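Local coordinates for phosphoheptose isomerase (PDB 5I01), which isomerises sedoheptulose 7-phosphate to D-glycero-D-manno-heptose 7-phosphate as a zinc-dependent homotetramer, the first step of bacterial glycero-manno-heptose synthesis, at residues A[11-16]-A[173-178]; A[61-66]-A[183-188]; A[92-97]-A[101-106]. The protein carries 1 engineered substitution. One frame throughout, in Å; residues are numbered along the deposited sequence.

Contact 1: residues A[11-16]-A[173-178]; sequences AAHFAE and TARIQE. With ZN (zinc ion), chain H.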
loop_
_atom_site.group_PDB
_atom_site.type_symbol
_atom_site.label_atom_id
_atom_site.label_comp_id
_atom_site.label_asym_id
_atom_site.label_seq_id
_atom_site.Cartn_x
_atom_site.Cartn_y
_atom_site.Cartn_z
ATOM N N ALA A 11 1.982 32.692 -4.643
ATOM C CA ALA A 11 2.685 33.575 -3.684
ATOM C C ALA A 11 2.010 33.565 -2.321
ATOM O O ALA A 11 2.678 33.434 -1.301
ATOM C CB ALA A 11 2.761 35.010 -4.213
ATOM N N ALA A 12 0.678 33.679 -2.333
ATOM C CA ALA A 12 -0.143 33.640 -1.118
ATOM C C ALA A 12 0.027 32.344 -0.323
ATOM O O ALA A 12 0.087 32.383 0.901
ATOM C CB ALA A 12 -1.604 33.872 -1.458
ATOM N N HIS A 13 0.121 31.211 -1.022
ATOM C CA HIS A 13 0.386 29.909 -0.387
ATOM C C HIS A 13 1.695 29.853 0.391
ATOM O O HIS A 13 1.700 29.429 1.546
ATOM C CB HIS A 13 0.382 28.788 -1.414
ATOM C CG HIS A 13 -0.979 28.270 -1.719
ATOM N ND1 HIS A 13 -1.518 27.191 -1.062
ATOM C CD2 HIS A 13 -1.918 28.683 -2.600
ATOM C CE1 HIS A 13 -2.727 26.950 -1.534
ATOM N NE2 HIS A 13 -2.994 27.844 -2.467
ATOM N N PHE A 14 2.790 30.253 -0.259
ATOM C CA PHE A 14 4.099 30.417 0.400
ATOM C C PHE A 14 4.037 31.337 1.630
ATOM O O PHE A 14 4.500 30.964 2.718
ATOM C CB PHE A 14 5.145 30.978 -0.580
ATOM C CG PHE A 14 5.793 29.939 -1.451
ATOM C CD1 PHE A 14 6.863 29.182 -0.975
ATOM C CD2 PHE A 14 5.357 29.727 -2.755
ATOM C CE1 PHE A 14 7.472 28.227 -1.781
ATOM C CE2 PHE A 14 5.960 28.773 -3.564
ATOM C CZ PHE A 14 7.023 28.024 -3.077
ATOM N N ALA A 15 3.473 32.532 1.451
ATOM C CA ALA A 15 3.390 33.511 2.544
ATOM C C ALA A 15 2.571 32.960 3.700
ATOM O O ALA A 15 3.001 33.032 4.857
ATOM C CB ALA A 15 2.818 34.842 2.063
ATOM N N GLU A 16 1.420 32.373 3.383
ATOM C CA GLU A 16 0.590 31.734 4.398
ATOM C C GLU A 16 1.337 30.605 5.117
ATOM O O GLU A 16 1.250 30.498 6.344
ATOM C CB GLU A 16 -0.733 31.227 3.810
ATOM C CG GLU A 16 -1.798 30.950 4.873
ATOM C CD GLU A 16 -3.043 30.258 4.343
ATOM O OE1 GLU A 16 -2.918 29.417 3.431
ATOM O OE2 GLU A 16 -4.151 30.534 4.861
ATOM N N THR A 173 -6.417 23.015 6.482
ATOM C CA THR A 173 -5.890 21.651 6.370
ATOM C C THR A 173 -4.505 21.534 5.723
ATOM O O THR A 173 -3.614 20.893 6.270
ATOM C CB THR A 173 -6.885 20.810 5.552
ATOM O OG1 THR A 173 -8.201 21.010 6.087
ATOM C CG2 THR A 173 -6.535 19.313 5.596
ATOM N N ALA A 174 -4.343 22.155 4.555
ATOM C CA ALA A 174 -3.073 22.164 3.846
ATOM C C ALA A 174 -1.922 22.709 4.708
ATOM O O ALA A 174 -0.853 22.119 4.752
ATOM C CB ALA A 174 -3.197 22.947 2.545
ATOM N N ARG A 175 -2.150 23.806 5.421
ATOM C CA ARG A 175 -1.114 24.368 6.304
ATOM C C ARG A 175 -0.822 23.457 7.504
ATOM O O ARG A 175 0.312 23.380 7.969
ATOM C CB ARG A 175 -1.529 25.750 6.806
ATOM C CG ARG A 175 -1.793 26.766 5.702
ATOM C CD ARG A 175 -0.529 27.157 4.974
ATOM N NE ARG A 175 -0.218 26.294 3.846
ATOM C CZ ARG A 175 -0.804 26.338 2.647
ATOM N NH1 ARG A 175 -0.409 25.495 1.694
ATOM N NH2 ARG A 175 -1.774 27.204 2.376
ATOM N N ILE A 176 -1.845 22.767 7.997
ATOM C CA ILE A 176 -1.688 21.851 9.127
ATOM C C ILE A 176 -0.828 20.640 8.734
ATOM O O ILE A 176 0.101 20.300 9.461
ATOM C CB ILE A 176 -3.055 21.403 9.690
ATOM C CG1 ILE A 176 -3.813 22.606 10.265
ATOM C CG2 ILE A 176 -2.876 20.358 10.783
ATOM C CD1 ILE A 176 -5.313 22.449 10.223
ATOM N N GLN A 177 -1.130 20.009 7.598
ATOM C CA GLN A 177 -0.308 18.900 7.075
ATOM C C GLN A 177 1.162 19.299 6.941
ATOM O O GLN A 177 2.038 18.554 7.350
ATOM C CB GLN A 177 -0.831 18.392 5.720
ATOM C CG GLN A 177 -2.023 17.450 5.833
ATOM C CD GLN A 177 -2.850 17.306 4.542
ATOM O OE1 GLN A 177 -2.497 17.827 3.470
ATOM N NE2 GLN A 177 -3.971 16.591 4.651
ATOM N N GLU A 178 1.415 20.483 6.389
ATOM C CA GLU A 178 2.780 20.973 6.155
ATOM C C GLU A 178 3.569 21.181 7.447
ATOM O O GLU A 178 4.770 20.915 7.477
ATOM C CB GLU A 178 2.748 22.268 5.357
ATOM C CG GLU A 178 2.264 22.072 3.929
ATOM C CD GLU A 178 1.743 23.348 3.283
ATOM O OE1 GLU A 178 1.989 24.457 3.826
ATOM O OE2 GLU A 178 1.072 23.238 2.218
HETATM ZN ZN ZN H . -2.857 17.707 1.501
#
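Arg175 lays one face of its guanidinium against the backbone of helix 6-27, His13 O lying 4.1 Å above the guanidinium plane, over its centre, with Ala174 CB against the opposite face. It is the hub of a salt-bridge network that joins this N-terminal helix to the start of helix 173-193, the C-terminal helix of this SIS-family chain. Across the contact, NH2 of Arg175 donates to Glu16 OE1 at 2.7 Å, meeting that oxygen nearly along its C-O axis and from within the guanidinium plane; the carboxylate is turned 53° from that plane. Glu16 gets there by an extended chain with CG anti to the backbone N (chi1 -162°). The arginine instead bends at chi2 and chi3, which brings its NE and NH1 edge round to Glu178, one turn on. That grip is side-on, one nitrogen to each oxygen: Arg175 NE lies 2.9 Å from Glu178 OE1 and Arg175 NH1 lies 2.7 Å from Glu178 OE2. Bonds to two carboxylates, on different edges, fix the rotation of the guanidinium. Nearby, Gln177 OE1 binds the zinc of the second subunit at 2.0 Å. The His13 ring, nearly perpendicular to the guanidinium, has its stronger partner in Asp189 of the second subunit through NE2, while its ND1 receives a weak bond from Arg175 NH1, 3.4 Å long and bent to 141°.

Contact 2: residues A[61-66]-A[183-188]; sequences AQHFAA and LIHAMC. With ZN (zinc ion), chain E.
Helices 56-69 and 173-193 run side by side here in nearly the same direction, their local axes 16° from parallel and 10.5 Å apart at closest approach. Phe64 and Ile184 mark the register, with a CA to CA distance of 6.5 Å. Between the helices the apolar contact is made by the CG2 branch of Ile184, which comes to the edge of the Phe64 ring, close to its plane, 3.9 Å from CD1. Cys188, one turn further along, brings SG to 3.9 Å from the same Phe64 CD1, an oblique sulfur-aromatic contact. Phe64 also packs on Met39 of helix 29-44 and on Ile49 and Ala51 of strand 49-52, so this layer continues into the parallel sheet of the SIS fold. Beside it lies the zinc site. His63 reaches the metal with CG anti to the backbone N (chi1 -171°), His185 with CG anti to its carbonyl carbon (chi1 -78°). The two side chains cross at about a right angle, and His63 NE2 and His185 NE2 each lie 2.2 Å from the zinc. Sharing the ion puts these two nitrogens 3.3 Å apart without a hydrogen bond between them; the rings are oblique to each other. Glu67 of the same chain and Gln177 of the second subunit complete the coordination. On the side of the ring away from the metal, His185 ND1 is hydrogen-bonded to Glu178 OE2 of that second subunit, a second-shell bond that helps fix the rotation of the imidazole.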
loop_
_atom_site.group_PDB
_atom_site.type_symbol
_atom_site.label_atom_id
_atom_site.label_comp_id
_atom_site.label_asym_id
_atom_site.label_seq_id
_atom_site.Cartn_x
_atom_site.Cartn_y
_atom_site.Cartn_z
ATOM N N ALA A 61 1.886 9.240 8.098
ATOM C CA ALA A 61 2.131 8.096 8.958
ATOM C C ALA A 61 3.174 7.165 8.355
ATOM O O ALA A 61 4.102 6.751 9.060
ATOM C CB ALA A 61 0.839 7.334 9.231
ATOM N N GLN A 62 3.043 6.844 7.065
ATOM C CA GLN A 62 3.990 5.917 6.426
ATOM C C GLN A 62 5.350 6.568 6.144
ATOM O O GLN A 62 6.352 5.869 6.101
ATOM C CB GLN A 62 3.384 5.207 5.194
ATOM C CG GLN A 62 3.230 6.005 3.908
ATOM C CD GLN A 62 2.794 5.121 2.742
ATOM O OE1 GLN A 62 1.782 4.405 2.823
ATOM N NE2 GLN A 62 3.555 5.161 1.653
ATOM N N HIS A 63 5.364 7.889 5.951
ATOM C CA HIS A 63 6.596 8.705 5.870
ATOM C C HIS A 63 7.386 8.626 7.195
ATOM O O HIS A 63 8.572 8.327 7.192
ATOM C CB HIS A 63 6.221 10.166 5.560
ATOM C CG HIS A 63 7.374 11.071 5.231
ATOM N ND1 HIS A 63 7.269 12.054 4.270
ATOM C CD2 HIS A 63 8.622 11.185 5.745
ATOM C CE1 HIS A 63 8.404 12.725 4.198
ATOM N NE2 HIS A 63 9.243 12.214 5.079
ATOM N N PHE A 64 6.714 8.892 8.310
ATOM C CA PHE A 64 7.306 8.726 9.646
ATOM C C PHE A 64 7.897 7.333 9.882
ATOM O O PHE A 64 9.048 7.206 10.239
ATOM C CB PHE A 64 6.269 9.024 10.718
ATOM C CG PHE A 64 6.714 8.657 12.092
ATOM C CD1 PHE A 64 7.754 9.348 12.699
ATOM C CD2 PHE A 64 6.106 7.607 12.778
ATOM C CE1 PHE A 64 8.179 9.008 13.977
ATOM C CE2 PHE A 64 6.524 7.260 14.054
ATOM C CZ PHE A 64 7.561 7.964 14.655
ATOM N N ALA A 65 7.096 6.295 9.674
ATOM C CA ALA A 65 7.535 4.910 9.865
ATOM C C ALA A 65 8.699 4.512 8.961
ATOM O O ALA A 65 9.595 3.795 9.394
ATOM C CB ALA A 65 6.367 3.953 9.667
ATOM N N ALA A 66 8.691 4.974 7.715
ATOM C CA ALA A 66 9.791 4.697 6.780
ATOM C C ALA A 66 11.139 5.331 7.188
ATOM O O ALA A 66 12.205 4.741 6.964
ATOM C CB ALA A 66 9.406 5.123 5.370
ATOM N N LEU A 183 7.117 18.812 12.013
ATOM C CA LEU A 183 7.129 18.254 13.371
ATOM C C LEU A 183 7.713 16.837 13.413
ATOM O O LEU A 183 8.558 16.538 14.250
ATOM C CB LEU A 183 5.722 18.262 13.996
ATOM C CG LEU A 183 5.149 19.620 14.408
ATOM C CD1 LEU A 183 3.711 19.479 14.874
ATOM C CD2 LEU A 183 5.977 20.254 15.507
ATOM N N ILE A 184 7.272 15.986 12.493
ATOM C CA ILE A 184 7.804 14.627 12.354
ATOM C C ILE A 184 9.311 14.623 12.137
ATOM O O ILE A 184 10.022 13.862 12.785
ATOM C CB ILE A 184 7.079 13.862 11.219
ATOM C CG1 ILE A 184 5.701 13.421 11.731
ATOM C CG2 ILE A 184 7.894 12.668 10.719
ATOM C CD1 ILE A 184 4.745 12.937 10.666
ATOM N N HIS A 185 9.779 15.463 11.218
ATOM C CA HIS A 185 11.207 15.572 10.906
ATOM C C HIS A 185 12.032 16.004 12.102
ATOM O O HIS A 185 13.103 15.460 12.336
ATOM C CB HIS A 185 11.442 16.520 9.723
ATOM C CG HIS A 185 11.143 15.898 8.398
ATOM N ND1 HIS A 185 10.777 16.631 7.291
ATOM C CD2 HIS A 185 11.150 14.601 8.006
ATOM C CE1 HIS A 185 10.587 15.812 6.270
ATOM N NE2 HIS A 185 10.805 14.574 6.678
ATOM N N ALA A 186 11.524 16.985 12.843
ATOM C CA ALA A 186 12.172 17.470 14.057
ATOM C C ALA A 186 12.234 16.393 15.153
ATOM O O ALA A 186 13.224 16.321 15.877
ATOM C CB ALA A 186 11.456 18.711 14.569
ATOM N N MET A 187 11.185 15.571 15.259
ATOM C CA MET A 187 11.142 14.442 16.203
ATOM C C MET A 187 12.148 13.338 15.835
ATOM O O MET A 187 12.890 12.863 16.701
ATOM C CB MET A 187 9.722 13.841 16.299
ATOM C CG MET A 187 8.734 14.666 17.112
ATOM S SD MET A 187 7.124 13.880 17.436
ATOM C CE MET A 187 6.359 13.773 15.818
ATOM N N CYS A 188 12.162 12.934 14.563
ATOM C CA CYS A 188 13.130 11.937 14.062
ATOM C C CYS A 188 14.585 12.355 14.245
ATOM O O CYS A 188 15.426 11.520 14.549
ATOM C CB CYS A 188 12.918 11.647 12.573
ATOM S SG CYS A 188 11.319 10.917 12.202
HETATM ZN ZN ZN E . 11.293 12.869 5.352
#

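Contact 3: residues A[92-97]-A[101-106]; sequences TAIGND and DHVFSK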
loop_
_atom_site.group_PDB
_atom_site.type_symbol
_atom_site.label_atom_id
_atom_site.label_comp_id
_atom_site.label_asym_id
_atom_site.label_seq_id
_atom_site.Cartn_x
_atom_site.Cartn_y
_atom_site.Cartn_z
ATOM N N THR A 92 -9.479 -2.706 3.934
ATOM C CA THR A 92 -10.712 -3.063 3.217
ATOM C C THR A 92 -11.524 -4.159 3.907
ATOM O O THR A 92 -12.747 -4.153 3.835
ATOM C CB THR A 92 -10.473 -3.425 1.728
ATOM O OG1 THR A 92 -9.584 -4.549 1.608
ATOM C CG2 THR A 92 -9.908 -2.213 0.962
ATOM N N ALA A 93 -10.860 -5.085 4.581
ATOM C CA ALA A 93 -11.575 -6.134 5.309
ATOM C C ALA A 93 -12.362 -5.537 6.458
ATOM O O ALA A 93 -13.528 -5.838 6.630
ATOM C CB ALA A 93 -10.610 -7.193 5.835
ATOM N N ILE A 94 -11.710 -4.679 7.238
ATOM C CA ILE A 94 -12.305 -4.127 8.456
ATOM C C ILE A 94 -13.377 -3.107 8.091
ATOM O O ILE A 94 -14.455 -3.113 8.682
ATOM C CB ILE A 94 -11.233 -3.520 9.388
ATOM C CG1 ILE A 94 -10.274 -4.617 9.870
ATOM C CG2 ILE A 94 -11.884 -2.811 10.574
ATOM C CD1 ILE A 94 -8.959 -4.095 10.411
ATOM N N GLY A 95 -13.084 -2.257 7.107
ATOM C CA GLY A 95 -14.067 -1.302 6.578
ATOM C C GLY A 95 -15.345 -1.960 6.082
ATOM O O GLY A 95 -16.446 -1.547 6.439
ATOM N N ASN A 96 -15.190 -2.994 5.265
ATOM C CA ASN A 96 -16.329 -3.746 4.742
ATOM C C ASN A 96 -17.065 -4.489 5.857
ATOM O O ASN A 96 -18.267 -4.351 5.987
ATOM C CB ASN A 96 -15.873 -4.746 3.661
ATOM C CG ASN A 96 -17.039 -5.405 2.936
ATOM O OD1 ASN A 96 -17.915 -4.722 2.406
ATOM N ND2 ASN A 96 -17.051 -6.736 2.898
ATOM N N ASP A 97 -16.336 -5.257 6.659
ATOM C CA ASP A 97 -16.955 -6.167 7.620
ATOM C C ASP A 97 -17.472 -5.412 8.842
ATOM O O ASP A 97 -18.672 -5.394 9.099
ATOM C CB ASP A 97 -15.987 -7.299 8.024
ATOM C CG ASP A 97 -15.526 -8.159 6.820
ATOM O OD1 ASP A 97 -16.028 -7.953 5.689
ATOM O OD2 ASP A 97 -14.640 -9.028 7.005
ATOM N N ASP A 101 -14.708 3.040 11.006
ATOM C CA ASP A 101 -14.235 3.638 12.258
ATOM C C ASP A 101 -13.363 2.704 13.127
ATOM O O ASP A 101 -12.773 3.158 14.110
ATOM C CB ASP A 101 -15.430 4.172 13.067
ATOM C CG ASP A 101 -16.277 5.211 12.287
ATOM O OD1 ASP A 101 -15.904 5.617 11.147
ATOM O OD2 ASP A 101 -17.335 5.616 12.830
ATOM N N HIS A 102 -13.289 1.419 12.767
ATOM C CA HIS A 102 -12.471 0.445 13.475
ATOM C C HIS A 102 -11.209 0.018 12.699
ATOM O O HIS A 102 -10.512 -0.902 13.126
ATOM C CB HIS A 102 -13.317 -0.796 13.797
ATOM C CG HIS A 102 -14.638 -0.479 14.434
ATOM N ND1 HIS A 102 -14.766 -0.171 15.772
ATOM C CD2 HIS A 102 -15.887 -0.409 13.912
ATOM C CE1 HIS A 102 -16.035 0.071 16.047
ATOM N NE2 HIS A 102 -16.736 -0.067 14.936
ATOM N N VAL A 103 -10.903 0.674 11.574
ATOM C CA VAL A 103 -9.751 0.262 10.759
ATOM C C VAL A 103 -8.397 0.413 11.441
ATOM O O VAL A 103 -7.491 -0.355 11.152
ATOM C CB VAL A 103 -9.701 0.910 9.348
ATOM C CG1 VAL A 103 -10.902 0.466 8.514
ATOM C CG2 VAL A 103 -9.554 2.430 9.410
ATOM N N PHE A 104 -8.261 1.391 12.332
ATOM C CA PHE A 104 -7.016 1.587 13.104
ATOM C C PHE A 104 -7.082 0.936 14.493
ATOM O O PHE A 104 -6.121 0.293 14.932
ATOM C CB PHE A 104 -6.686 3.082 13.240
ATOM C CG PHE A 104 -6.558 3.813 11.917
ATOM C CD1 PHE A 104 -5.929 3.224 10.817
ATOM C CD2 PHE A 104 -7.042 5.107 11.779
ATOM C CE1 PHE A 104 -5.816 3.904 9.618
ATOM C CE2 PHE A 104 -6.926 5.794 10.580
ATOM C CZ PHE A 104 -6.312 5.196 9.502
ATOM N N SER A 105 -8.212 1.090 15.173
ATOM C CA SER A 105 -8.405 0.486 16.494
ATOM C C SER A 105 -8.243 -1.046 16.535
ATOM O O SER A 105 -7.823 -1.573 17.549
ATOM C CB SER A 105 -9.772 0.878 17.073
ATOM O OG SER A 105 -10.806 0.101 16.496
ATOM N N LYS A 106 -8.569 -1.758 15.455
ATOM C CA LYS A 106 -8.382 -3.219 15.416
ATOM C C LYS A 106 -6.916 -3.631 15.256
ATOM O O LYS A 106 -6.471 -4.621 15.843
ATOM C CB LYS A 106 -9.238 -3.860 14.319
ATOM C CG LYS A 106 -10.727 -3.888 14.649
ATOM C CD LYS A 106 -11.498 -4.872 13.790
ATOM C CE LYS A 106 -11.301 -6.323 14.235
ATOM N NZ LYS A 106 -11.924 -6.621 15.557
#
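Apolar packing carries this contact, and Ile94 supplies most of it. Its CG2 branch, anti to the backbone N, sits against the turn of 101-106, reaching His102 O at 3.5 Å and Val103 CA at 3.7 Å. The CG1 branch carries Ile94 CD1 to 3.9 Å from Lys106 CB. Val103 answers with CG1, which lies 4.0 Å from Ile94 CG2 and also 3.8 Å from Gly95 N. The two segments belong to a helix, a short link and a return into the next helix, within the SIS domain: helix 88-97 ends, and the chain folds back to start the helix continuing to residue 111. Val103 also packs on Leu91 and on Asn129 of helix 128-139. Polar and charged groups act at the margins. The aliphatic part of Lys106 crosses Ile94 at a slant, Lys106 CD being 3.8 Å from Ile94 CG2, before bends at chi3 and chi4 lead the amine away to a salt bridge with Glu78 of the third subunit and a cation-pi contact with Tyr98. Away from this packing, Asn96 and Asp97, predicted to bind substrate, are joined by a weak bond from Asn96 ND2 to Asp97 OD1, 3.2 Å long.

How the contacts relate
Contacts 1 and 2 share helix 173-193 and lie with centres about 19 Å apart, nearest atoms about 6 Å. Both adjoin the second subunit, and the zinc sites tie them together: each of contact 1's Gln177 and Glu178 serves the metal site of a neighbouring subunit, as the corresponding residues of that subunit serve the zinc at contact 2. Contact 3 stands apart, its centre about 24 Å from that of contact 2 and about 32 Å from that of contact 1, and both of its segments fall between those of either contact along the chain. It carries predicted substrate residues and borders the third and fourth subunits, consistent with active sites assembled across the tetramer.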